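Local coordinates for protein phosphotransferase (Eimeria tenella, PDB 6KRJ) that probably phosphorylates hexoses such as glucose and fructose at the 6-position with ATP, the first step of glycolysis, at residues Asp216-Leu221 with Asn246-Glu251. Residues are numbered along the deposited sequence; the frame is centred on the assembly and turned at random. Where two conformers were deposited one is given.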
loop_
_atom_site.group_PDB
_atom_site.type_symbol
_atom_site.label_atom_id
_atom_site.label_comp_id
_atom_site.label_asym_id
_atom_site.label_seq_id
_atom_site.Cartn_x
_atom_site.Cartn_y
_atom_site.Cartn_z
ATOM N N ASP A 216 6.422 4.211 -1.628
ATOM C CA ASP A 216 5.693 4.428 -0.374
ATOM C C ASP A 216 5.619 3.169 0.497
ATOM O O ASP A 216 5.553 3.284 1.725
ATOM C CB ASP A 216 4.288 4.982 -0.639
ATOM C CG ASP A 216 3.430 4.064 -1.503
ATOM O OD1 ASP A 216 3.969 3.164 -2.185
ATOM O OD2 ASP A 216 2.194 4.257 -1.504
ATOM N N THR A 217 5.643 1.967 -0.088
ATOM C CA THR A 217 5.718 0.773 0.760
ATOM C C THR A 217 7.080 0.663 1.447
ATOM O O THR A 217 7.178 0.319 2.641
ATOM C CB THR A 217 5.430 -0.470 -0.080
ATOM O OG1 THR A 217 4.204 -0.273 -0.800
ATOM C CG2 THR A 217 5.299 -1.685 0.805
ATOM N N VAL A 218 8.149 0.959 0.708
ATOM C CA VAL A 218 9.466 1.024 1.331
ATOM C C VAL A 218 9.508 2.138 2.369
ATOM O O VAL A 218 10.139 2.001 3.423
ATOM C CB VAL A 218 10.555 1.205 0.261
ATOM C CG1 VAL A 218 11.945 1.194 0.920
ATOM C CG2 VAL A 218 10.425 0.126 -0.798
ATOM N N GLY A 219 8.865 3.271 2.080
ATOM C CA GLY A 219 8.781 4.312 3.093
ATOM C C GLY A 219 8.092 3.837 4.358
ATOM O O GLY A 219 8.452 4.252 5.456
ATOM N N THR A 220 7.101 2.954 4.218
ATOM C CA THR A 220 6.420 2.411 5.388
ATOM C C THR A 220 7.381 1.566 6.224
ATOM O O THR A 220 7.444 1.704 7.457
ATOM C CB THR A 220 5.209 1.604 4.927
ATOM O OG1 THR A 220 4.300 2.475 4.219
ATOM C CG2 THR A 220 4.484 0.929 6.103
ATOM N N LEU A 221 8.154 0.695 5.554
ATOM C CA LEU A 221 9.223 -0.025 6.255
ATOM C C LEU A 221 10.174 0.949 6.961
ATOM O O LEU A 221 10.537 0.748 8.125
ATOM C CB LEU A 221 9.991 -0.943 5.286
ATOM C CG LEU A 221 11.127 -1.829 5.860
ATOM C CD1 LEU A 221 11.372 -3.018 4.935
ATOM C CD2 LEU A 221 12.452 -1.069 6.098
ATOM N N ASN A 246 0.227 -3.735 -1.206
ATOM C CA ASN A 246 1.573 -3.961 -1.727
ATOM C C ASN A 246 2.482 -4.305 -0.559
ATOM O O ASN A 246 2.154 -4.047 0.602
ATOM C CB ASN A 246 2.109 -2.741 -2.487
ATOM C CG ASN A 246 3.401 -3.051 -3.271
ATOM O OD1 ASN A 246 3.633 -4.185 -3.644
ATOM N ND2 ASN A 246 4.238 -2.041 -3.492
ATOM N N CYS A 247 3.639 -4.881 -0.877
ATOM C CA CYS A 247 4.569 -5.251 0.176
ATOM C C CYS A 247 5.997 -5.155 -0.338
ATOM O O CYS A 247 6.259 -5.270 -1.537
ATOM C CB CYS A 247 4.294 -6.659 0.689
ATOM S SG CYS A 247 4.530 -7.885 -0.595
ATOM N N CYS A 248 6.915 -4.938 0.595
ATOM C CA CYS A 248 8.339 -4.885 0.300
ATOM C C CYS A 248 9.082 -5.668 1.374
ATOM O O CYS A 248 8.547 -5.935 2.458
ATOM C CB CYS A 248 8.849 -3.443 0.227
ATOM S SG CYS A 248 8.910 -2.601 1.801
ATOM N N TYR A 249 10.324 -6.044 1.065
ATOM C CA TYR A 249 11.083 -6.773 2.080
ATOM C C TYR A 249 12.581 -6.654 1.828
ATOM O O TYR A 249 13.039 -6.360 0.719
ATOM C CB TYR A 249 10.666 -8.254 2.140
ATOM C CG TYR A 249 11.269 -9.027 1.007
ATOM C CD1 TYR A 249 10.744 -8.925 -0.286
ATOM C CD2 TYR A 249 12.402 -9.813 1.198
ATOM C CE1 TYR A 249 11.324 -9.604 -1.340
ATOM C CE2 TYR A 249 12.990 -10.485 0.145
ATOM C CZ TYR A 249 12.456 -10.381 -1.113
ATOM O OH TYR A 249 13.041 -11.046 -2.165
ATOM N N TRP A 250 13.341 -6.948 2.877
ATOM C CA TRP A 250 14.799 -6.929 2.833
ATOM C C TRP A 250 15.317 -8.282 2.341
ATOM O O TRP A 250 15.068 -9.319 2.969
ATOM C CB TRP A 250 15.339 -6.593 4.225
ATOM C CG TRP A 250 16.811 -6.361 4.266
ATOM C CD1 TRP A 250 17.469 -5.173 4.063
ATOM C CD2 TRP A 250 17.814 -7.332 4.557
ATOM N NE1 TRP A 250 18.826 -5.362 4.188
ATOM C CE2 TRP A 250 19.063 -6.679 4.491
ATOM C CE3 TRP A 250 17.780 -8.693 4.858
ATOM C CZ2 TRP A 250 20.266 -7.344 4.727
ATOM C CZ3 TRP A 250 18.984 -9.355 5.099
ATOM C CH2 TRP A 250 20.205 -8.680 5.029
ATOM N N GLU A 251 16.027 -8.275 1.212
ATOM C CA GLU A 251 16.416 -9.499 0.524
ATOM C C GLU A 251 17.872 -9.835 0.812
ATOM O O GLU A 251 18.779 -9.118 0.342
ATOM C CB GLU A 251 16.194 -9.349 -0.981
ATOM C CG GLU A 251 16.852 -10.411 -1.850
ATOM C CD GLU A 251 16.492 -11.835 -1.410
ATOM O OE1 GLU A 251 17.418 -12.627 -1.116
ATOM O OE2 GLU A 251 15.287 -12.171 -1.385
HETATM O O HOH W 1 3.057 0.889 -3.329
#
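C248 points its side chain at the first turn of helix 216-227. Its SG lies 3.5 Å from O of T217 and 3.7 Å from CA of V218. With chi1 at 71°, SG sits between the backbone N and the carbonyl carbon of its own residue and rests against the helix backbone. CB of C248 meets CG2 of V218 at 4.0 Å. L221, one turn after T217, brings CD1 to the same sulfur. T217 works with two branches. CG2 is anti to the backbone N and lies over the strand backbone, 3.7 Å from CA of C247. OG1 of T217 lies 3.2 Å from ND2 of N246, where the two side chains cross. That amide is held by other partners: ND2 donates to OD1 of N265 and to a water. The same water donates to OD1 of D216 (2.7 Å), so it bridges the helix start to the strand. The axes of 216-221 and 246-250 cross at -55°. The contact is buried, apolar around C248 and polar at the N246 end. Helix 216-227 follows strand 208-213 of the five-stranded sheet and packs here on the six-stranded one, so it links the two sheets of this actin-like ATPase fold. Strand 245-250 runs between strands 235-241 and 263-265. I240 touches T217 and T220, and V263 touches V218 and C248. C247 and Y249 point to the other face of the sheet, where they pack on helix 371-403.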